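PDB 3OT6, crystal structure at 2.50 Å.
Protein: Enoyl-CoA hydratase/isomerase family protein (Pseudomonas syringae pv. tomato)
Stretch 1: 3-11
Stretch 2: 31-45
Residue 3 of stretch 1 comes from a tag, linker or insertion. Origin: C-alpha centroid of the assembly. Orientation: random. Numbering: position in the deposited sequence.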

# COMPACT_ATOMS: atom_id res chain seq x y z
N ALA A 3 -3.85 -21.52 0.86
CA ALA A 3 -4.62 -21.18 -0.39
C ALA A 3 -4.41 -19.70 -0.63
O ALA A 3 -4.61 -18.90 0.27
N MSE A 4 -4.00 -19.36 -1.84
CA MSE A 4 -3.77 -18.01 -2.21
C MSE A 4 -5.01 -17.21 -1.94
O MSE A 4 -4.90 -16.04 -1.53
N SER A 5 -6.19 -17.82 -2.13
CA SER A 5 -7.44 -17.09 -1.89
C SER A 5 -7.71 -16.86 -0.42
O SER A 5 -8.53 -16.06 -0.10
N ASP A 6 -7.00 -17.50 0.50
CA ASP A 6 -7.13 -17.06 1.89
C ASP A 6 -6.16 -15.93 2.22
O ASP A 6 -6.55 -15.02 2.93
N LEU A 7 -4.92 -15.99 1.69
CA LEU A 7 -3.91 -14.91 1.80
C LEU A 7 -4.41 -13.48 1.41
O LEU A 7 -4.32 -12.53 2.22
N VAL A 8 -4.87 -13.34 0.17
CA VAL A 8 -5.59 -12.16 -0.21
C VAL A 8 -6.94 -12.68 -0.73
O VAL A 8 -7.00 -13.20 -1.86
N SER A 9 -8.01 -12.61 0.08
CA SER A 9 -9.33 -13.05 -0.42
C SER A 9 -9.93 -12.01 -1.40
O SER A 9 -9.70 -10.79 -1.26
N TYR A 10 -10.67 -12.47 -2.40
CA TYR A 10 -11.30 -11.54 -3.33
C TYR A 10 -12.81 -11.61 -3.22
O TYR A 10 -13.42 -12.60 -3.49
N HIS A 11 -13.46 -10.53 -2.88
CA HIS A 11 -14.90 -10.59 -3.00
C HIS A 11 -15.45 -9.39 -3.79
O HIS A 11 -15.17 -8.28 -3.45
N PRO A 31 6.61 -13.37 -0.39
CA PRO A 31 6.47 -13.64 -1.86
C PRO A 31 5.09 -14.15 -2.30
O PRO A 31 4.56 -13.70 -3.32
N ASP A 32 4.50 -15.04 -1.52
CA ASP A 32 3.15 -15.57 -1.79
C ASP A 32 2.11 -14.46 -1.71
O ASP A 32 1.24 -14.38 -2.56
N VAL A 33 2.22 -13.59 -0.70
CA VAL A 33 1.30 -12.46 -0.59
C VAL A 33 1.29 -11.62 -1.85
O VAL A 33 0.23 -11.27 -2.31
N ILE A 34 2.43 -11.39 -2.46
CA ILE A 34 2.49 -10.53 -3.63
C ILE A 34 1.87 -11.21 -4.86
O ILE A 34 1.19 -10.56 -5.66
N ILE A 35 2.13 -12.51 -4.99
CA ILE A 35 1.53 -13.32 -6.01
C ILE A 35 -0.01 -13.32 -5.83
O ILE A 35 -0.78 -13.10 -6.78
N ALA A 36 -0.46 -13.52 -4.60
CA ALA A 36 -1.89 -13.47 -4.33
C ALA A 36 -2.40 -12.13 -4.78
O ALA A 36 -3.41 -12.11 -5.47
N PHE A 37 -1.72 -11.03 -4.42
CA PHE A 37 -2.16 -9.65 -4.74
C PHE A 37 -2.24 -9.43 -6.23
O PHE A 37 -3.21 -8.89 -6.71
N ASN A 38 -1.22 -9.83 -6.98
CA ASN A 38 -1.27 -9.72 -8.41
C ASN A 38 -2.46 -10.50 -9.03
O ASN A 38 -3.08 -10.00 -10.00
N ALA A 39 -2.79 -11.66 -8.44
CA ALA A 39 -3.84 -12.50 -8.97
C ALA A 39 -5.15 -11.82 -8.65
O ALA A 39 -6.04 -11.77 -9.47
N ALA A 40 -5.23 -11.19 -7.49
CA ALA A 40 -6.48 -10.54 -7.10
C ALA A 40 -6.69 -9.32 -7.93
O ALA A 40 -7.81 -8.90 -8.09
N LEU A 41 -5.63 -8.73 -8.44
CA LEU A 41 -5.77 -7.44 -9.12
C LEU A 41 -6.05 -7.71 -10.55
O LEU A 41 -6.71 -6.92 -11.17
N ASP A 42 -5.54 -8.83 -11.05
CA ASP A 42 -5.90 -9.31 -12.35
C ASP A 42 -7.41 -9.44 -12.44
O ASP A 42 -8.01 -9.01 -13.44
N GLN A 43 -8.01 -9.99 -11.39
CA GLN A 43 -9.39 -10.32 -11.36
C GLN A 43 -10.15 -9.01 -11.29
O GLN A 43 -11.14 -8.84 -12.02
N ALA A 44 -9.67 -8.08 -10.45
CA ALA A 44 -10.30 -6.76 -10.27
C ALA A 44 -10.30 -5.97 -11.57
O ALA A 44 -11.22 -5.22 -11.81
N GLU A 45 -9.28 -6.14 -12.41
CA GLU A 45 -9.23 -5.45 -13.68
C GLU A 45 -10.32 -6.04 -14.54
O GLU A 45 -11.02 -5.33 -15.24

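Strand 8-11 runs nearly parallel to helix 31-45, at 13°, with the short helix 4-7 leading into it. The backbones come closest in register at Met-4 and Ala-36, whose CA atoms lie 5.4 Å apart. No hydrogen bond crosses between the stretches, so the contact rests on apolar packing and two CH-pi contacts.

Apolar packing centres on Val-8, whose CB points toward the helix while those of Ser-5 and Ser-9 point away. In the t rotamer, Val-8 places CG2 3.7 Å from Ala-36 CB and CG1 3.9 Å from Ala-40 CB. With a lone methyl as side chain, each alanine presents an apolar surface yet lets the strand residue sit close to the helix backbone. Leu-7 (m, t), with CB directed toward the helix, packs against its first turn; its CD1 lies 3.5 Å from Asp-32 CB and 3.9 Å from Val-33 CG2, so even the aspartate contributes its methylene. Met-4, a selenomethionine with chi1 and chi2 both m, covers the exposed border: SE lies 4.2 Å from Ala-36 CB, and CE is 3.9 Å from Asp-32 CB. A long, flexible side chain suits such a margin.

The aromatic rings add the CH-pi contacts. Val-8 CG2 stands over the face of Phe-37, 3.8 Å from its CD1, joining the valine to a buried ring whose CB points sideways. Farther along, Tyr-10 (t) lays its ring beside the helix, and Gln-43 (t, p) sets CG over one face, 3.5 Å from Tyr-10 CZ. The ring also meets Ala-44, with Tyr-10 CE1 3.9 Å from Ala-44 CB.

Two polar ends in this contact have partners outside it: Tyr-10 OH and Gln-43 NE2 are hydrogen-bonded to residues adjoining the stretches. Tyr-10 OH comes within 3.5 Å of Ala-44 N, but the angle is too poor for a hydrogen bond.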

# COMPACT_ATOMS: atom_id res chain seq x y z
CB ALA A 3 -6.13 -21.51 -0.27
CB MSE A 4 -3.42 -17.91 -3.69
CG MSE A 4 -2.02 -18.49 -4.00
SE MSE A 4 -0.53 -17.54 -3.10
CE MSE A 4 -0.43 -18.59 -1.47
CB SER A 5 -8.65 -17.72 -2.58
OG SER A 5 -8.82 -19.03 -2.15
CB ASP A 6 -7.02 -18.22 2.91
CG ASP A 6 -7.96 -19.42 2.56
OD1 ASP A 6 -9.17 -19.18 2.27
OD2 ASP A 6 -7.46 -20.59 2.54
CB LEU A 7 -2.67 -15.23 0.94
CG LEU A 7 -1.55 -16.07 1.55
CD1 LEU A 7 -0.27 -15.86 0.76
CD2 LEU A 7 -1.31 -15.81 3.05
CB VAL A 8 -4.78 -11.33 -1.29
CG1 VAL A 8 -5.59 -10.21 -1.83
CG2 VAL A 8 -3.38 -10.84 -0.75
CB SER A 9 -10.28 -13.29 0.73
OG SER A 9 -10.54 -12.03 1.33
CB TYR A 10 -10.86 -11.87 -4.74
CG TYR A 10 -11.38 -10.96 -5.82
CD1 TYR A 10 -10.62 -9.88 -6.27
CD2 TYR A 10 -12.61 -11.21 -6.45
CE1 TYR A 10 -11.09 -9.03 -7.27
CE2 TYR A 10 -13.08 -10.37 -7.46
CZ TYR A 10 -12.31 -9.29 -7.85
OH TYR A 10 -12.76 -8.47 -8.84
CB HIS A 11 -15.56 -10.81 -1.62
CG HIS A 11 -16.78 -9.96 -1.38
ND1 HIS A 11 -18.07 -10.42 -1.56
CD2 HIS A 11 -16.90 -8.65 -0.98
CE1 HIS A 11 -18.93 -9.44 -1.29
NE2 HIS A 11 -18.24 -8.36 -0.93
CB PRO A 31 7.57 -14.64 -2.13
CG PRO A 31 8.68 -14.23 -1.12
CD PRO A 31 7.92 -13.84 0.14
CB ASP A 32 2.81 -16.63 -0.74
CG ASP A 32 3.58 -17.95 -0.93
OD1 ASP A 32 4.32 -18.14 -1.92
OD2 ASP A 32 3.43 -18.82 -0.02
CB VAL A 33 1.54 -11.62 0.66
CG1 VAL A 33 0.78 -10.33 0.59
CG2 VAL A 33 1.08 -12.40 1.90
CB ILE A 34 3.94 -10.07 -3.90
CG1 ILE A 34 4.41 -9.20 -2.72
CG2 ILE A 34 4.04 -9.32 -5.23
CD1 ILE A 34 5.87 -8.96 -2.70
CB ILE A 35 2.07 -14.72 -5.96
CG1 ILE A 35 3.54 -14.73 -6.43
CG2 ILE A 35 1.25 -15.57 -6.92
CD1 ILE A 35 4.24 -16.04 -6.22
CB ALA A 36 -2.19 -13.70 -2.84
CB PHE A 37 -1.20 -8.57 -4.14
CG PHE A 37 -1.73 -7.91 -2.93
CD1 PHE A 37 -1.07 -8.04 -1.71
CD2 PHE A 37 -2.91 -7.15 -3.00
CE1 PHE A 37 -1.58 -7.45 -0.55
CE2 PHE A 37 -3.44 -6.57 -1.88
CZ PHE A 37 -2.78 -6.72 -0.63
CB ASN A 38 0.04 -10.15 -9.02
CG ASN A 38 1.14 -9.11 -8.79
OD1 ASN A 38 0.97 -7.92 -9.13
ND2 ASN A 38 2.27 -9.53 -8.19
CB ALA A 39 -3.80 -13.90 -8.38
CB ALA A 40 -6.54 -10.18 -5.57
CB LEU A 41 -4.52 -6.53 -8.98
CG LEU A 41 -4.31 -5.75 -7.65
CD1 LEU A 41 -2.86 -5.26 -7.53
CD2 LEU A 41 -5.32 -4.60 -7.44
CB ASP A 42 -5.23 -10.63 -12.64
CG ASP A 42 -3.74 -10.47 -12.94
OD1 ASP A 42 -3.30 -9.36 -13.31
OD2 ASP A 42 -2.98 -11.43 -12.76
CB GLN A 43 -9.69 -11.20 -10.15
CG GLN A 43 -11.16 -11.65 -10.09
CD GLN A 43 -11.60 -12.38 -11.38
OE1 GLN A 43 -10.89 -13.22 -11.93
NE2 GLN A 43 -12.78 -12.03 -11.88
CB ALA A 44 -9.61 -5.96 -9.15
CB GLU A 45 -7.91 -5.65 -14.42
CG GLU A 45 -6.72 -4.93 -13.85
CD GLU A 45 -5.48 -4.95 -14.76
OE1 GLU A 45 -5.61 -4.59 -15.95
OE2 GLU A 45 -4.38 -5.28 -14.29